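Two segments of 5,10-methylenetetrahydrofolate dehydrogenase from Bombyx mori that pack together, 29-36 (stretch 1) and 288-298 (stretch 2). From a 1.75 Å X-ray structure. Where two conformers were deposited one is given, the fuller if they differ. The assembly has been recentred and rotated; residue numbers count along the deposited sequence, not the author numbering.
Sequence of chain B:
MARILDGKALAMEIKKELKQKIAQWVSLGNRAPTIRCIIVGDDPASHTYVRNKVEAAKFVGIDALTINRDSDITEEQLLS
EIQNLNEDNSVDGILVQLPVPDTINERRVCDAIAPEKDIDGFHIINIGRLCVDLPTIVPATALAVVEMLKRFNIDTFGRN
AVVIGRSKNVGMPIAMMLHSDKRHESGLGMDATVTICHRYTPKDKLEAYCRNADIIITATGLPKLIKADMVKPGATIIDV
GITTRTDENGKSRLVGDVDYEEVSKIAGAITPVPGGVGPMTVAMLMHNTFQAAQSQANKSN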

# COMPACT_ATOMS: atom_id res chain seq x y z
N GLY B 29 11.50 32.24 13.29
CA GLY B 29 10.84 32.24 14.58
C GLY B 29 10.39 30.88 15.07
O GLY B 29 9.38 30.77 15.77
N ASN B 30 11.14 29.84 14.73
CA ASN B 30 10.77 28.48 15.10
C ASN B 30 11.86 27.86 15.97
O ASN B 30 13.04 28.18 15.84
CB ASN B 30 10.54 27.61 13.85
CG ASN B 30 9.40 28.11 12.99
OD1 ASN B 30 8.24 28.08 13.39
ND2 ASN B 30 9.72 28.55 11.78
N ARG B 31 11.44 26.97 16.87
CA ARG B 31 12.38 26.17 17.63
C ARG B 31 12.97 25.09 16.74
O ARG B 31 12.29 24.55 15.87
CB ARG B 31 11.70 25.52 18.83
CG ARG B 31 11.14 26.50 19.85
CD ARG B 31 12.23 26.87 20.82
NE ARG B 31 11.78 27.78 21.87
CZ ARG B 31 12.58 28.24 22.82
NH1 ARG B 31 13.85 27.87 22.84
NH2 ARG B 31 12.12 29.07 23.75
N ALA B 32 14.23 24.76 16.98
CA ALA B 32 14.87 23.70 16.21
C ALA B 32 14.13 22.38 16.42
O ALA B 32 13.63 22.11 17.51
CB ALA B 32 16.34 23.54 16.62
N PRO B 33 14.05 21.54 15.39
CA PRO B 33 13.35 20.26 15.53
C PRO B 33 13.97 19.40 16.61
O PRO B 33 15.19 19.37 16.77
CB PRO B 33 13.51 19.61 14.15
CG PRO B 33 13.84 20.70 13.22
CD PRO B 33 14.61 21.73 14.04
N THR B 34 13.12 18.67 17.34
CA THR B 34 13.56 17.80 18.43
C THR B 34 13.11 16.37 18.17
O THR B 34 11.98 16.15 17.71
CB THR B 34 12.98 18.27 19.76
OG1 THR B 34 11.55 18.25 19.69
CG2 THR B 34 13.45 19.70 20.07
N ILE B 35 13.98 15.42 18.48
CA ILE B 35 13.70 13.99 18.34
C ILE B 35 14.06 13.28 19.64
O ILE B 35 15.06 13.59 20.29
CB ILE B 35 14.44 13.37 17.13
CG1 ILE B 35 14.10 11.88 17.01
CG2 ILE B 35 15.94 13.56 17.22
CD1 ILE B 35 14.70 11.23 15.80
N ARG B 36 13.22 12.32 20.02
CA ARG B 36 13.47 11.44 21.15
C ARG B 36 13.54 10.02 20.63
O ARG B 36 12.61 9.56 19.95
CB ARG B 36 12.37 11.57 22.21
CG ARG B 36 12.17 12.99 22.70
CD ARG B 36 13.35 13.45 23.57
NE ARG B 36 13.18 14.83 24.03
CZ ARG B 36 13.79 15.88 23.49
NH1 ARG B 36 14.64 15.73 22.48
NH2 ARG B 36 13.55 17.09 23.98
N ASN B 288 12.81 13.65 7.87
CA ASN B 288 11.47 13.42 8.40
C ASN B 288 11.23 14.20 9.68
O ASN B 288 10.12 14.67 9.92
CB ASN B 288 11.26 11.93 8.66
CG ASN B 288 11.04 11.13 7.40
OD1 ASN B 288 11.00 11.69 6.31
ND2 ASN B 288 10.83 9.82 7.55
N THR B 289 12.26 14.36 10.52
CA THR B 289 12.10 15.12 11.75
C THR B 289 11.86 16.60 11.45
O THR B 289 10.97 17.23 12.05
CB THR B 289 13.34 14.93 12.65
OG1 THR B 289 13.52 13.54 12.94
CG2 THR B 289 13.18 15.68 13.97
N PHE B 290 12.62 17.14 10.50
CA PHE B 290 12.42 18.51 10.03
C PHE B 290 11.04 18.67 9.38
O PHE B 290 10.34 19.66 9.64
CB PHE B 290 13.54 18.87 9.05
CG PHE B 290 13.48 20.28 8.53
CD1 PHE B 290 12.97 21.31 9.31
CD2 PHE B 290 13.93 20.57 7.25
CE1 PHE B 290 12.91 22.60 8.82
CE2 PHE B 290 13.88 21.86 6.76
CZ PHE B 290 13.37 22.87 7.54
N GLN B 291 10.64 17.70 8.55
CA GLN B 291 9.30 17.75 7.96
C GLN B 291 8.22 17.77 9.03
O GLN B 291 7.25 18.54 8.93
CB GLN B 291 9.10 16.56 7.02
CG GLN B 291 7.76 16.51 6.30
CD GLN B 291 7.45 15.09 5.81
OE1 GLN B 291 8.35 14.35 5.43
NE2 GLN B 291 6.18 14.73 5.78
N ALA B 292 8.35 16.92 10.05
CA ALA B 292 7.34 16.89 11.10
C ALA B 292 7.30 18.20 11.87
O ALA B 292 6.21 18.74 12.15
CB ALA B 292 7.59 15.72 12.04
N ALA B 293 8.46 18.74 12.22
CA ALA B 293 8.49 19.99 12.97
C ALA B 293 7.83 21.11 12.19
O ALA B 293 7.14 21.96 12.77
CB ALA B 293 9.94 20.37 13.32
N GLN B 294 8.01 21.14 10.87
CA GLN B 294 7.37 22.18 10.07
C GLN B 294 5.86 22.00 10.05
O GLN B 294 5.10 22.96 10.19
CB GLN B 294 7.91 22.19 8.65
CG GLN B 294 9.39 22.45 8.54
CD GLN B 294 9.83 22.44 7.10
OE1 GLN B 294 9.49 23.33 6.33
NE2 GLN B 294 10.55 21.40 6.71
N SER B 295 5.40 20.75 9.86
CA SER B 295 3.96 20.49 9.81
C SER B 295 3.28 20.89 11.11
O SER B 295 2.19 21.46 11.11
CB SER B 295 3.70 19.00 9.54
OG SER B 295 4.11 18.64 8.24
N GLN B 296 3.92 20.58 12.25
CA GLN B 296 3.32 20.90 13.54
C GLN B 296 3.26 22.40 13.75
O GLN B 296 2.28 22.93 14.28
CB GLN B 296 4.09 20.21 14.66
CG GLN B 296 4.16 18.69 14.51
CD GLN B 296 5.29 18.08 15.30
OE1 GLN B 296 5.96 18.75 16.09
NE2 GLN B 296 5.53 16.78 15.09
N ALA B 297 4.32 23.11 13.34
CA ALA B 297 4.32 24.56 13.47
C ALA B 297 3.28 25.21 12.58
O ALA B 297 2.71 26.24 12.94
CB ALA B 297 5.71 25.12 13.15
N ASN B 298 3.01 24.61 11.41
CA ASN B 298 1.99 25.14 10.51
C ASN B 298 0.59 24.97 11.10
O ASN B 298 -0.22 25.90 11.08
CB ASN B 298 2.08 24.45 9.15
CG ASN B 298 3.19 25.00 8.28
OD1 ASN B 298 3.67 26.12 8.49
ND2 ASN B 298 3.61 24.22 7.29

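An extended segment that becomes a β-strand at Thr 34 lies against one face of the 288-298 portion of a helix that begins earlier in the chain, more than 250 residues after the segment. The two run in opposite senses: Asn 30 lies nearest Ala 297, their CA atoms 7.7 Å apart, and Pro 33 nearest Ala 293, where the CA atoms close to 5.5 Å. The helix is held by its own backbone hydrogen bonds, from Ala 292 N to Asn 288 O (2.9 Å) through Asn 298 N to Gln 294 O (2.9 Å). Thr 289, Ala 293 and Ala 297, spaced four residues apart, therefore fall on the same side and point toward stretch 1. No hydrogen bond crosses between the stretches; the contact is one of van der Waals packing and buries 259 Å² in all.

Gly 29, the first residue to leave the preceding helix, has positive phi (107°), a conformation in which a CB would jam against the carbonyl oxygen of the residue before; it does not touch stretch 2. Asn 30 makes the first contact, its OD1 resting 3.9 Å from Ala 297 CB, while its ND2 is hydrogen-bonded elsewhere in the structure. Arg 31 and Ala 32 make no contact with the helix, and the CB of Ala 32 points away from it.

Pro 33 is the centre of the packing. Its CB sits 3.7 Å from Ala 293 CB and 3.9 Å from Thr 289 CG2, so this one carbon touches side chains a turn apart on the helix. The small methyl of Ala 293 lets the backbones approach closely here. The proline ring also meets Phe 290, with Pro 33 CG 4.1 Å from Phe 290 CD1 in an oblique approach. These are apolar surfaces, and their burial removes them from water without requiring any polar partner.

At Thr 34 the CA-to-CB bond points away from the helix, and the backbone makes the contact: Thr 34 O lies 4.0 Å from Thr 289 CG2. The alternation of the strand brings Ile 35 back toward the helix. Its side chain is fully extended, with chi1 and chi2 both t, and reaches Thr 289, where Ile 35 CD1 lies 3.9 Å from Thr 289 OG1. That hydroxyl is hydrogen-bonded elsewhere in the structure, so it can tolerate an aliphatic neighbour. Arg 36 is out of reach of the helix; its NH1 instead donates a hydrogen bond to Ile 35 O (3.1 Å), within its own stretch.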